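Local coordinates for protein putative P450-like enzyme (Streptomyces himastatinicus ATCC 53653, PDB 5Z9J) that probably acts as a heme-dependent cytochrome P450 monooxygenase in bacterial secondary metabolism, at residues A[41-46]-A[296-301]; A[280-285]-A[314-319]. All blocks are in the same frame, centred on the assembly; numbering follows the deposited sequence.

In the fold
Both interactions lie on the same side of the chain's centre, their centres about 16 Å apart, in the β-rich part of the P450 fold. Along the chain their segments alternate: helix 41-48, the end of helix 270-280, the hairpin of strands 295-297 and 300-302, then helix 312-315 and the turn after it. Interaction 1 is small and peripheral, whereas interaction 2 is buried nearer the heme. Segments 41-46 and 314-319 join the two directly, through Y41 N and D318 OD2, probably hydrogen-bonded, and through S44 packing on A315. Helix 41-48 thus sits between the outlying hairpin and segment 314-319, which in turn packs on the loop 280-285 near the heme, linking early and late parts of the sequence.

Interaction 1: residues A[41-46]-A[296-301]; sequences YPESAA and EVAGTV
The carboxylate of E43, the flat group nearest A298, presents neither face nor edge to close packing by segment 296-301; OE2 comes no nearer than 4.2 Å to A298 CB. Its polar partner is R320, whose NH1 makes a salt bridge with OE2. The aliphatic stem does the touching instead. E43 CG meets the methyl CB of A298 at 3.8 Å, and more loosely E43 CB stands 4.2 Å from V297 CG1. The chain of E43 bends at its second torsion (chi2 83°), which turns the carboxylate back over the start of helix 41-48 and leaves CG facing the hairpin. V297 holds CG1 anti to its backbone N (chi1 177°), the branch that reaches the helix. A298 points its methyl at E43 from the first corner of a type I' turn, V297 to T300, where A298 and G299 both have positive phi. This turn closes the two-stranded hairpin 295-297/300-302, the β2 hairpin in the usual P450 naming, and V297 N donates to T300 O at 2.7 Å. V27 of strand 27-30 packs against V297, A298 and T300, joining the hairpin to the larger sheet. No hydrogen bond or charge pair spans the two segments, so the contact is purely van der Waals, and the charge of E43 is probably balanced by R320, its salt-bridge partner outside the two segments.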
ATOM      1  N   TYR A  41     -12.681   5.584  14.356  1.00 35.38           N
ATOM      2  CA  TYR A  41     -11.231   5.459  14.623  1.00 34.97           C
ATOM      3  C   TYR A  41     -10.948   4.587  15.863  1.00 35.08           C
ATOM      4  O   TYR A  41     -10.176   3.623  15.755  1.00 34.36           O
ATOM      5  CB  TYR A  41     -10.549   6.837  14.728  1.00 32.71           C
ATOM      6  CG  TYR A  41      -9.059   6.827  15.045  1.00 35.54           C
ATOM      7  CD1 TYR A  41      -8.065   6.927  14.033  1.00 37.00           C
ATOM      8  CD2 TYR A  41      -8.629   6.721  16.359  1.00 36.92           C
ATOM      9  CE1 TYR A  41      -6.696   6.940  14.373  1.00 30.64           C
ATOM     10  CE2 TYR A  41      -7.292   6.717  16.685  1.00 37.70           C
ATOM     11  CZ  TYR A  41      -6.340   6.819  15.697  1.00 36.55           C
ATOM     12  OH  TYR A  41      -5.031   6.811  16.096  1.00 38.27           O
ATOM     13  N   PRO A  42     -11.557   4.891  17.028  1.00 35.16           N
ATOM     14  CA  PRO A  42     -11.189   4.059  18.182  1.00 36.14           C
ATOM     15  C   PRO A  42     -11.524   2.573  17.981  1.00 35.46           C
ATOM     16  O   PRO A  42     -10.818   1.718  18.490  1.00 35.86           O
ATOM     17  CB  PRO A  42     -12.030   4.663  19.362  1.00 38.73           C
ATOM     18  CG  PRO A  42     -13.133   5.378  18.707  1.00 38.73           C
ATOM     19  CD  PRO A  42     -12.610   5.862  17.354  1.00 36.76           C
ATOM     20  N   GLU A  43     -12.598   2.280  17.266  1.00 35.05           N
ATOM     21  CA  GLU A  43     -13.004   0.902  17.005  1.00 36.48           C
ATOM     22  C   GLU A  43     -12.009   0.211  16.049  1.00 36.15           C
ATOM     23  O   GLU A  43     -11.608  -0.932  16.267  1.00 32.43           O
ATOM     24  CB  GLU A  43     -14.430   0.844  16.427  1.00 34.81           C
ATOM     25  CG  GLU A  43     -15.530   1.392  17.389  1.00 46.53           C
ATOM     26  CD  GLU A  43     -15.627   2.922  17.299  1.00 44.95           C
ATOM     27  OE1 GLU A  43     -14.998   3.487  16.364  1.00 42.51           O
ATOM     28  OE2 GLU A  43     -16.327   3.546  18.128  1.00 45.11           O
ATOM     29  N   SER A  44     -11.644   0.910  14.981  1.00 35.49           N
ATOM     30  CA  SER A  44     -10.684   0.380  14.000  1.00 33.83           C
ATOM     31  C   SER A  44      -9.338   0.054  14.633  1.00 34.91           C
ATOM     32  O   SER A  44      -8.781  -1.035  14.439  1.00 35.23           O
ATOM     33  CB  SER A  44     -10.459   1.401  12.869  1.00 33.23           C
ATOM     34  OG  SER A  44     -11.613   1.574  12.062  1.00 34.52           O
ATOM     35  N   ALA A  45      -8.810   1.028  15.367  1.00 30.41           N
ATOM     36  CA  ALA A  45      -7.538   0.915  16.071  1.00 38.05           C
ATOM     37  C   ALA A  45      -7.551  -0.295  17.001  1.00 35.06           C
ATOM     38  O   ALA A  45      -6.609  -1.093  17.018  1.00 34.06           O
ATOM     39  CB  ALA A  45      -7.250   2.197  16.862  1.00 42.80           C
ATOM     40  N   ALA A  46      -8.620  -0.438  17.775  1.00 35.86           N
ATOM     41  CA  ALA A  46      -8.722  -1.591  18.665  1.00 37.10           C
ATOM     42  C   ALA A  46      -8.758  -2.912  17.883  1.00 33.98           C
ATOM     43  O   ALA A  46      -8.215  -3.893  18.332  1.00 33.57           O
ATOM     44  CB  ALA A  46      -9.916  -1.487  19.522  1.00 37.05           C
ATOM     45  N   GLU A 296     -18.315  -7.829  19.927  1.00 48.95           N
ATOM     46  CA  GLU A 296     -19.083  -6.603  19.968  1.00 50.15           C
ATOM     47  C   GLU A 296     -18.193  -5.438  19.481  1.00 48.72           C
ATOM     48  O   GLU A 296     -17.117  -5.192  20.023  1.00 47.40           O
ATOM     49  CB  GLU A 296     -19.608  -6.360  21.385  1.00 53.82           C
ATOM     50  CG  GLU A 296     -20.075  -4.954  21.627  1.00 57.19           C
ATOM     51  CD  GLU A 296     -20.794  -4.799  22.955  1.00 62.53           C
ATOM     52  OE1 GLU A 296     -20.702  -5.708  23.819  1.00 64.04           O
ATOM     53  OE2 GLU A 296     -21.508  -3.787  23.106  1.00 65.37           O
ATOM     54  N   VAL A 297     -18.673  -4.707  18.475  1.00 49.20           N
ATOM     55  CA  VAL A 297     -17.962  -3.553  17.931  1.00 48.38           C
ATOM     56  C   VAL A 297     -18.881  -2.349  17.796  1.00 48.12           C
ATOM     57  O   VAL A 297     -19.831  -2.378  17.011  1.00 46.76           O
ATOM     58  CB  VAL A 297     -17.372  -3.846  16.523  1.00 44.55           C
ATOM     59  CG1 VAL A 297     -16.702  -2.604  15.974  1.00 43.78           C
ATOM     60  CG2 VAL A 297     -16.413  -5.031  16.552  1.00 43.76           C
ATOM     61  N   ALA A 298     -18.561  -1.286  18.540  1.00 49.65           N
ATOM     62  CA  ALA A 298     -19.391  -0.082  18.600  1.00 50.90           C
ATOM     63  C   ALA A 298     -20.819  -0.486  18.908  1.00 50.94           C
ATOM     64  O   ALA A 298     -21.749  -0.071  18.219  1.00 52.54           O
ATOM     65  CB  ALA A 298     -19.315   0.706  17.301  1.00 49.94           C
ATOM     66  N   GLY A 299     -20.967  -1.338  19.913  1.00 50.04           N
ATOM     67  CA  GLY A 299     -22.265  -1.797  20.387  1.00 50.45           C
ATOM     68  C   GLY A 299     -23.061  -2.636  19.393  1.00 49.77           C
ATOM     69  O   GLY A 299     -24.280  -2.817  19.562  1.00 50.62           O
ATOM     70  N   THR A 300     -22.337  -3.301  18.486  1.00 46.62           N
ATOM     71  CA  THR A 300     -22.918  -4.120  17.426  1.00 45.32           C
ATOM     72  C   THR A 300     -22.280  -5.492  17.525  1.00 42.78           C
ATOM     73  O   THR A 300     -21.056  -5.600  17.633  1.00 41.78           O
ATOM     74  CB  THR A 300     -22.674  -3.510  15.994  1.00 48.92           C
ATOM     75  OG1 THR A 300     -23.219  -2.189  15.931  1.00 50.79           O
ATOM     76  CG2 THR A 300     -23.332  -4.334  14.914  1.00 47.88           C
ATOM     77  N   VAL A 301     -23.106  -6.538  17.502  1.00 42.95           N
ATOM     78  CA  VAL A 301     -22.591  -7.883  17.667  1.00 43.85           C
ATOM     79  C   VAL A 301     -22.199  -8.450  16.291  1.00 41.62           C
ATOM     80  O   VAL A 301     -22.998  -8.510  15.361  1.00 41.26           O
ATOM     81  CB  VAL A 301     -23.609  -8.825  18.344  1.00 46.56           C
ATOM     82  CG1 VAL A 301     -23.042 -10.241  18.465  1.00 46.45           C
ATOM     83  CG2 VAL A 301     -24.019  -8.307  19.737  1.00 48.07           C
TER

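Interaction 2: residues A[280-285]-A[314-319]; sequences YMSPIC and AANRDE
From Y280, at the end of helix 270-280, the chain leaves helical geometry at M281 and runs past 314-319 in the opposite sense, with CA atoms of Y280 and N316 6.8 Å apart and a type I turn from A315 to D318 on the far segment. R317 makes the main contact. Its chain bends at the second torsion (chi2 -56°), bringing the guanidinium flat over the Y280 ring, the planes 19° apart. NH2 of R317 rides above the middle of one ring face, while R317 CZ lies 4.0 Å from the Y280 ring centroid, a cation-pi stack. The same R317 NH2 points an N-H within the guanidinium plane at Y280 O, 2.6 Å away, nearly straight at 166° and on a lone pair in the carbonyl plane; R317 NE adds a weak bond to that oxygen. Beside this, ND2 of N316 donates to S282 OG at 2.8 Å, with the hydroxyl lying almost in the amide plane. These groups join the C-terminal end of the K helix, which carries the ExxR motif of P450s, to the A-N-R-D sequence at the end of the short K' helix 312-315; R279 of that motif donates through NH1 to N316 O. The loop beyond S282 leads to I284, which touches the heme. Buried polar atoms have further partners: S282 OG is also bonded to M278 O, N316 OD1 accepts from L338 N, and R317 NH1 forms a salt bridge with D326. These ties restrict rotation of both the amide and the guanidinium, and F328 meets the Y280 ring edge-to-face.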
ATOM      1  N   TYR A 280      -5.375  11.982   5.087  1.00 28.07           N
ATOM      2  CA  TYR A 280      -6.415  12.646   4.297  1.00 28.59           C
ATOM      3  C   TYR A 280      -6.839  11.907   3.031  1.00 26.57           C
ATOM      4  O   TYR A 280      -8.010  11.955   2.619  1.00 26.66           O
ATOM      5  CB  TYR A 280      -5.930  14.072   3.952  1.00 29.38           C
ATOM      6  CG  TYR A 280      -6.880  14.916   3.164  1.00 31.04           C
ATOM      7  CD1 TYR A 280      -7.793  15.735   3.812  1.00 32.39           C
ATOM      8  CD2 TYR A 280      -6.879  14.890   1.763  1.00 30.79           C
ATOM      9  CE1 TYR A 280      -8.673  16.507   3.108  1.00 34.58           C
ATOM     10  CE2 TYR A 280      -7.767  15.687   1.040  1.00 32.60           C
ATOM     11  CZ  TYR A 280      -8.660  16.496   1.740  1.00 33.45           C
ATOM     12  OH  TYR A 280      -9.571  17.293   1.108  1.00 34.69           O
ATOM     13  N   MET A 281      -5.892  11.225   2.386  1.00 25.69           N
ATOM     14  CA  MET A 281      -6.189  10.484   1.188  1.00 23.88           C
ATOM     15  C   MET A 281      -5.348   9.206   1.259  1.00 24.77           C
ATOM     16  O   MET A 281      -4.219   9.168   0.763  1.00 20.50           O
ATOM     17  CB  MET A 281      -5.883  11.341  -0.066  1.00 24.51           C
ATOM     18  CG  MET A 281      -6.283  10.720  -1.461  1.00 21.65           C
ATOM     19  SD  MET A 281      -5.930  11.866  -2.838  1.00 30.30           S
ATOM     20  CE  MET A 281      -6.939  13.229  -2.270  1.00 23.09           C
ATOM     21  N   SER A 282      -5.909   8.186   1.914  1.00 21.19           N
ATOM     22  CA  SER A 282      -5.139   7.086   2.415  1.00 20.68           C
ATOM     23  C   SER A 282      -4.914   6.085   1.277  1.00 20.05           C
ATOM     24  O   SER A 282      -5.877   5.477   0.812  1.00 20.86           O
ATOM     25  CB  SER A 282      -5.869   6.487   3.627  1.00 21.23           C
ATOM     26  OG  SER A 282      -6.173   7.528   4.589  1.00 26.77           O
ATOM     27  N   PRO A 283      -3.658   5.939   0.801  1.00 33.05           N
ATOM     28  CA  PRO A 283      -3.436   4.982  -0.302  1.00 29.55           C
ATOM     29  C   PRO A 283      -4.017   3.598  -0.065  1.00 25.62           C
ATOM     30  O   PRO A 283      -4.599   2.962  -0.967  1.00 22.38           O
ATOM     31  CB  PRO A 283      -1.893   4.928  -0.417  1.00 28.31           C
ATOM     32  CG  PRO A 283      -1.436   6.226   0.029  1.00 32.22           C
ATOM     33  CD  PRO A 283      -2.411   6.654   1.146  1.00 31.39           C
ATOM     34  N   ILE A 284      -3.846   3.103   1.150  1.00 23.55           N
ATOM     35  CA  ILE A 284      -4.615   1.937   1.591  1.00 22.83           C
ATOM     36  C   ILE A 284      -5.697   2.509   2.535  1.00 24.79           C
ATOM     37  O   ILE A 284      -5.418   3.031   3.623  1.00 24.52           O
ATOM     38  CB  ILE A 284      -3.761   0.890   2.300  1.00 23.74           C
ATOM     39  CG1 ILE A 284      -2.688   0.323   1.347  1.00 22.14           C
ATOM     40  CG2 ILE A 284      -4.593  -0.255   2.794  1.00 22.49           C
ATOM     41  CD1 ILE A 284      -3.238  -0.473   0.158  1.00 19.70           C
ATOM     42  N   CYS A 285      -6.944   2.470   2.087  1.00 23.37           N
ATOM     43  CA  CYS A 285      -7.992   3.125   2.882  1.00 26.10           C
ATOM     44  C   CYS A 285      -8.939   2.136   3.579  1.00 26.92           C
ATOM     45  O   CYS A 285      -9.877   2.544   4.251  1.00 22.71           O
ATOM     46  CB  CYS A 285      -8.758   4.098   1.997  1.00 26.69           C
ATOM     47  SG  CYS A 285      -9.656   3.382   0.646  1.00 28.07           S
ATOM     48  N   ALA A 314     -11.744   5.991   6.375  1.00 25.63           N
ATOM     49  CA  ALA A 314     -12.839   6.660   7.095  1.00 27.34           C
ATOM     50  C   ALA A 314     -12.438   6.983   8.547  1.00 29.09           C
ATOM     51  O   ALA A 314     -12.753   8.065   9.067  1.00 31.43           O
ATOM     52  CB  ALA A 314     -14.084   5.788   7.040  1.00 28.80           C
ATOM     53  N   ALA A 315     -11.718   6.072   9.200  1.00 27.26           N
ATOM     54  CA  ALA A 315     -11.246   6.266  10.567  1.00 31.12           C
ATOM     55  C   ALA A 315     -10.417   7.520  10.653  1.00 31.43           C
ATOM     56  O   ALA A 315     -10.582   8.302  11.610  1.00 30.83           O
ATOM     57  CB  ALA A 315     -10.406   5.073  11.024  1.00 29.19           C
ATOM     58  N   ASN A 316      -9.645   7.759   9.580  1.00 29.85           N
ATOM     59  CA  ASN A 316      -8.765   8.908   9.499  1.00 30.10           C
ATOM     60  C   ASN A 316      -9.513  10.220   9.379  1.00 31.13           C
ATOM     61  O   ASN A 316      -8.881  11.299   9.479  1.00 27.68           O
ATOM     62  CB  ASN A 316      -7.834   8.800   8.277  1.00 28.71           C
ATOM     63  CG  ASN A 316      -6.713   7.792   8.469  1.00 27.81           C
ATOM     64  OD1 ASN A 316      -6.389   7.414   9.584  1.00 29.05           O
ATOM     65  ND2 ASN A 316      -6.127   7.354   7.384  1.00 27.15           N
ATOM     66  N   ARG A 317     -10.811  10.153   9.102  1.00 28.19           N
ATOM     67  CA  ARG A 317     -11.604  11.397   9.099  1.00 36.04           C
ATOM     68  C   ARG A 317     -12.480  11.481  10.359  1.00 37.19           C
ATOM     69  O   ARG A 317     -13.390  12.318  10.442  1.00 38.37           O
ATOM     70  CB  ARG A 317     -12.483  11.488   7.846  1.00 33.59           C
ATOM     71  CG  ARG A 317     -11.710  11.379   6.514  1.00 34.39           C
ATOM     72  CD  ARG A 317     -10.598  12.417   6.411  1.00 33.24           C
ATOM     73  NE  ARG A 317     -10.092  12.549   5.053  1.00 30.90           N
ATOM     74  CZ  ARG A 317     -10.563  13.437   4.178  1.00 31.92           C
ATOM     75  NH1 ARG A 317     -11.536  14.279   4.532  1.00 28.58           N
ATOM     76  NH2 ARG A 317     -10.053  13.498   2.957  1.00 26.50           N
ATOM     77  N   ASP A 318     -12.195  10.649  11.362  1.00 36.24           N
ATOM     78  CA  ASP A 318     -13.059  10.578  12.547  1.00 37.49           C
ATOM     79  C   ASP A 318     -12.779  11.767  13.442  1.00 42.14           C
ATOM     80  O   ASP A 318     -11.661  11.951  13.906  1.00 44.98           O
ATOM     81  CB  ASP A 318     -12.908   9.240  13.313  1.00 34.68           C
ATOM     82  CG  ASP A 318     -13.966   9.072  14.440  1.00 37.40           C
ATOM     83  OD1 ASP A 318     -14.584  10.081  14.848  1.00 40.76           O
ATOM     84  OD2 ASP A 318     -14.218   7.946  14.898  1.00 36.77           O
ATOM     85  N   GLU A 319     -13.808  12.595  13.620  1.00 42.11           N
ATOM     86  CA  GLU A 319     -13.728  13.817  14.410  1.00 45.20           C
ATOM     87  C   GLU A 319     -13.546  13.554  15.924  1.00 46.14           C
ATOM     88  O   GLU A 319     -13.173  14.466  16.650  1.00 48.56           O
ATOM     89  CB  GLU A 319     -14.973  14.667  14.165  1.00 48.37           C
ATOM     90  CG  GLU A 319     -16.223  14.000  14.685  1.00 52.19           C
ATOM     91  CD  GLU A 319     -17.513  14.732  14.326  1.00 57.83           C
ATOM     92  OE1 GLU A 319     -17.474  15.907  13.873  1.00 59.69           O
ATOM     93  OE2 GLU A 319     -18.587  14.136  14.584  1.00 60.44           O
TER